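Local coordinates for universal stress protein (Pseudomonas aeruginosa UCBPP-PA14, PDB 7MQ5), which is of unknown function but, as a member of the universal stress protein family, probably takes part in the bacterial response to stress, at residues Ala155-His160 against Leu272-Asp277. Sequence-based numbering, arbitrary orientation. Where two conformers were deposited one is given.
Sequences AGIISH and LVLKPD
The carbonyl oxygen of Gly156, which lies 3.6 Å from Leu274 CD1, is gripped by two donors of a single residue one turn further along the helix. His160 N makes the usual helical bond, while His160 ND1 comes within 2.8 Å of Gly156 O on a nearly straight path (163° at the hydrogen). The two donors approach from opposite faces of the carbonyl plane, and the oxygen lies almost in the plane of the imidazole. ND1 therefore carries the proton, and the ring, folded back along its own helix with CG beside the backbone N (chi1 -74°), has its rotation fixed.

Held this way, the imidazole turns one face to the strand. Leu274 CD2 sits over the ring centre, 4.1 Å from the centroid and only 5° off the normal, a CH-pi contact. CD1 of Leu274 packs 3.6 Å from Ile157 CA, meets Ile157 CG1 and lies 3.7 Å from His160 ND1. Nearer the start of the strand, Leu272 CD2 touches His160 CB at 3.7 Å and approaches the ring obliquely. No hydrogen bond joins the two segments; the strand meets the helix through leucine methyl groups, with the imidazole tied to its own helix.

Helix 148-167 thus packs on one face of the mixed sheet, segment 155-160 running roughly antiparallel to 272-274, in the layering of the Rossmann-like HUP fold to which the universal stress protein family belongs. Val242 of the adjacent strand 240-244 touches Ile157, Leu272 and Leu274, and Ile157 continues onto Ala139 and Val141 of strand 136-141.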
ATOM      1  N   ALA A 155     -10.307   1.408  -9.876  1.00 14.52           N
ATOM      2  CA  ALA A 155      -9.714   0.443 -10.826  1.00 15.52           C
ATOM      3  C   ALA A 155      -8.288   0.114 -10.371  1.00 14.31           C
ATOM      4  O   ALA A 155      -7.895  -1.066 -10.446  1.00 14.73           O
ATOM      5  CB  ALA A 155      -9.742   1.006 -12.226  1.00 17.46           C
ATOM      6  N   GLY A 156      -7.539   1.111  -9.881  1.00 14.06           N
ATOM      7  CA  GLY A 156      -6.155   0.857  -9.439  1.00 13.75           C
ATOM      8  C   GLY A 156      -6.117   0.027  -8.166  1.00 11.51           C
ATOM      9  O   GLY A 156      -5.271  -0.886  -8.038  1.00 12.03           O
ATOM     10  N   ILE A 157      -7.022   0.318  -7.237  1.00 10.69           N
ATOM     11  CA  ILE A 157      -7.091  -0.452  -5.965  1.00 10.25           C
ATOM     12  C   ILE A 157      -7.391  -1.918  -6.290  1.00 10.67           C
ATOM     13  O   ILE A 157      -6.694  -2.805  -5.782  1.00 11.21           O
ATOM     14  CB  ILE A 157      -8.160   0.168  -5.048  1.00 10.75           C
ATOM     15  CG1 ILE A 157      -7.712   1.532  -4.513  1.00 11.27           C
ATOM     16  CG2 ILE A 157      -8.549  -0.787  -3.926  1.00 12.16           C
ATOM     17  CD1 ILE A 157      -8.848   2.372  -3.971  1.00 11.63           C
ATOM     18  N   ILE A 158      -8.344  -2.160  -7.194  0.50 10.87           N
ATOM     19  CA  ILE A 158      -8.710  -3.562  -7.545  0.50 10.89           C
ATOM     20  C   ILE A 158      -7.585  -4.213  -8.358  0.50 11.09           C
ATOM     21  O   ILE A 158      -7.313  -5.407  -8.130  0.50 11.41           O
ATOM     22  CB  ILE A 158     -10.055  -3.613  -8.291  0.50 11.86           C
ATOM     23  CG1 ILE A 158     -11.208  -3.101  -7.424  0.50 11.92           C
ATOM     24  CG2 ILE A 158     -10.323  -5.015  -8.814  0.50 12.24           C
ATOM     25  CD1 ILE A 158     -11.412  -3.853  -6.129  0.50 11.68           C
ATOM     26  N   SER A 159      -6.957  -3.483  -9.280  0.70 11.98           N
ATOM     27  CA  SER A 159      -5.889  -4.122 -10.090  0.70 12.94           C
ATOM     28  C   SER A 159      -4.748  -4.585  -9.177  0.70 11.75           C
ATOM     29  O   SER A 159      -4.216  -5.686  -9.355  0.70 12.64           O
ATOM     30  CB  SER A 159      -5.394  -3.173 -11.141  0.70 13.59           C
ATOM     31  OG  SER A 159      -4.435  -3.807 -11.963  0.70 16.94           O
ATOM     32  N   HIS A 160      -4.361  -3.733  -8.233  1.00 11.05           N
ATOM     33  CA  HIS A 160      -3.230  -4.100  -7.346  1.00 11.12           C
ATOM     34  C   HIS A 160      -3.654  -5.227  -6.397  1.00 10.83           C
ATOM     35  O   HIS A 160      -2.887  -6.184  -6.222  1.00 11.56           O
ATOM     36  CB  HIS A 160      -2.712  -2.896  -6.547  1.00 11.14           C
ATOM     37  CG  HIS A 160      -1.914  -1.899  -7.332  1.00 12.15           C
ATOM     38  ND1 HIS A 160      -2.505  -0.924  -8.124  1.00 15.35           N
ATOM     39  CD2 HIS A 160      -0.581  -1.712  -7.452  1.00 14.64           C
ATOM     40  CE1 HIS A 160      -1.566  -0.173  -8.673  1.00 15.75           C
ATOM     41  NE2 HIS A 160      -0.385  -0.625  -8.262  1.00 14.39           N
ATOM     42  N   LEU A 272      -1.238  -1.387   1.534  1.00  8.42           N
ATOM     43  CA  LEU A 272      -0.749  -0.808   0.266  1.00  8.28           C
ATOM     44  C   LEU A 272      -1.528   0.484   0.044  1.00  8.16           C
ATOM     45  O   LEU A 272      -2.774   0.425  -0.065  1.00  9.30           O
ATOM     46  CB  LEU A 272      -0.952  -1.785  -0.890  1.00  8.56           C
ATOM     47  CG  LEU A 272      -0.506  -1.257  -2.246  1.00  9.08           C
ATOM     48  CD1 LEU A 272       0.982  -0.971  -2.269  1.00  9.97           C
ATOM     49  CD2 LEU A 272      -0.885  -2.202  -3.368  1.00 10.52           C
ATOM     50  N   VAL A 273      -0.821   1.600   0.018  1.00  8.16           N
ATOM     51  CA  VAL A 273      -1.440   2.943  -0.095  1.00  8.95           C
ATOM     52  C   VAL A 273      -1.245   3.484  -1.512  1.00  9.03           C
ATOM     53  O   VAL A 273      -0.095   3.684  -1.940  1.00  9.09           O
ATOM     54  CB  VAL A 273      -0.823   3.882   0.952  1.00  9.65           C
ATOM     55  CG1 VAL A 273      -1.444   5.263   0.860  1.00 10.99           C
ATOM     56  CG2 VAL A 273      -0.962   3.308   2.353  1.00 11.24           C
ATOM     57  N   LEU A 274      -2.362   3.684  -2.203  1.00  9.32           N
ATOM     58  CA  LEU A 274      -2.384   4.235  -3.568  1.00  9.77           C
ATOM     59  C   LEU A 274      -2.922   5.663  -3.520  1.00 10.00           C
ATOM     60  O   LEU A 274      -3.693   5.982  -2.611  1.00 11.93           O
ATOM     61  CB  LEU A 274      -3.269   3.354  -4.452  1.00 10.41           C
ATOM     62  CG  LEU A 274      -2.886   1.881  -4.475  1.00 10.92           C
ATOM     63  CD1 LEU A 274      -3.848   1.097  -5.341  1.00 13.46           C
ATOM     64  CD2 LEU A 274      -1.459   1.685  -4.950  1.00 12.52           C
ATOM     65  N   LYS A 275      -2.522   6.472  -4.486  1.00 10.39           N
ATOM     66  CA  LYS A 275      -3.008   7.863  -4.586  1.00 11.07           C
ATOM     67  C   LYS A 275      -3.618   8.086  -5.957  1.00 12.62           C
ATOM     68  O   LYS A 275      -3.275   7.395  -6.911  1.00 13.41           O
ATOM     69  CB  LYS A 275      -1.877   8.866  -4.369  1.00 11.58           C
ATOM     70  CG  LYS A 275      -1.150   8.748  -3.038  1.00 11.25           C
ATOM     71  CD  LYS A 275      -0.187   9.884  -2.819  1.00 12.35           C
ATOM     72  CE  LYS A 275       0.529   9.844  -1.481  1.00 12.30           C
ATOM     73  NZ  LYS A 275       1.637   8.856  -1.424  1.00 11.40           N
ATOM     74  N   PRO A 276      -4.542   9.063  -6.080  1.00 13.18           N
ATOM     75  CA  PRO A 276      -5.103   9.409  -7.382  1.00 14.19           C
ATOM     76  C   PRO A 276      -3.997   9.824  -8.357  1.00 14.78           C
ATOM     77  O   PRO A 276      -3.020  10.423  -7.948  1.00 14.52           O
ATOM     78  CB  PRO A 276      -6.019  10.603  -7.082  1.00 15.54           C
ATOM     79  CG  PRO A 276      -6.377  10.443  -5.629  1.00 15.63           C
ATOM     80  CD  PRO A 276      -5.139   9.851  -4.994  1.00 13.05           C
ATOM     81  N   ASP A 277      -4.206   9.543  -9.640  1.00 16.11           N
ATOM     82  CA  ASP A 277      -3.204   9.884 -10.683  1.00 18.00           C
ATOM     83  C   ASP A 277      -2.815  11.371 -10.649  1.00 18.94           C
ATOM     84  O   ASP A 277      -1.621  11.658 -10.811  1.00 19.60           O
ATOM     85  CB  ASP A 277      -3.707   9.519 -12.081  1.00 22.66           C
ATOM     86  CG  ASP A 277      -3.851   8.029 -12.333  1.00 27.23           C
ATOM     87  OD1 ASP A 277      -3.291   7.243 -11.552  1.00 30.74           O
ATOM     88  OD2 ASP A 277      -4.500   7.673 -13.335  1.00 37.01           O
TER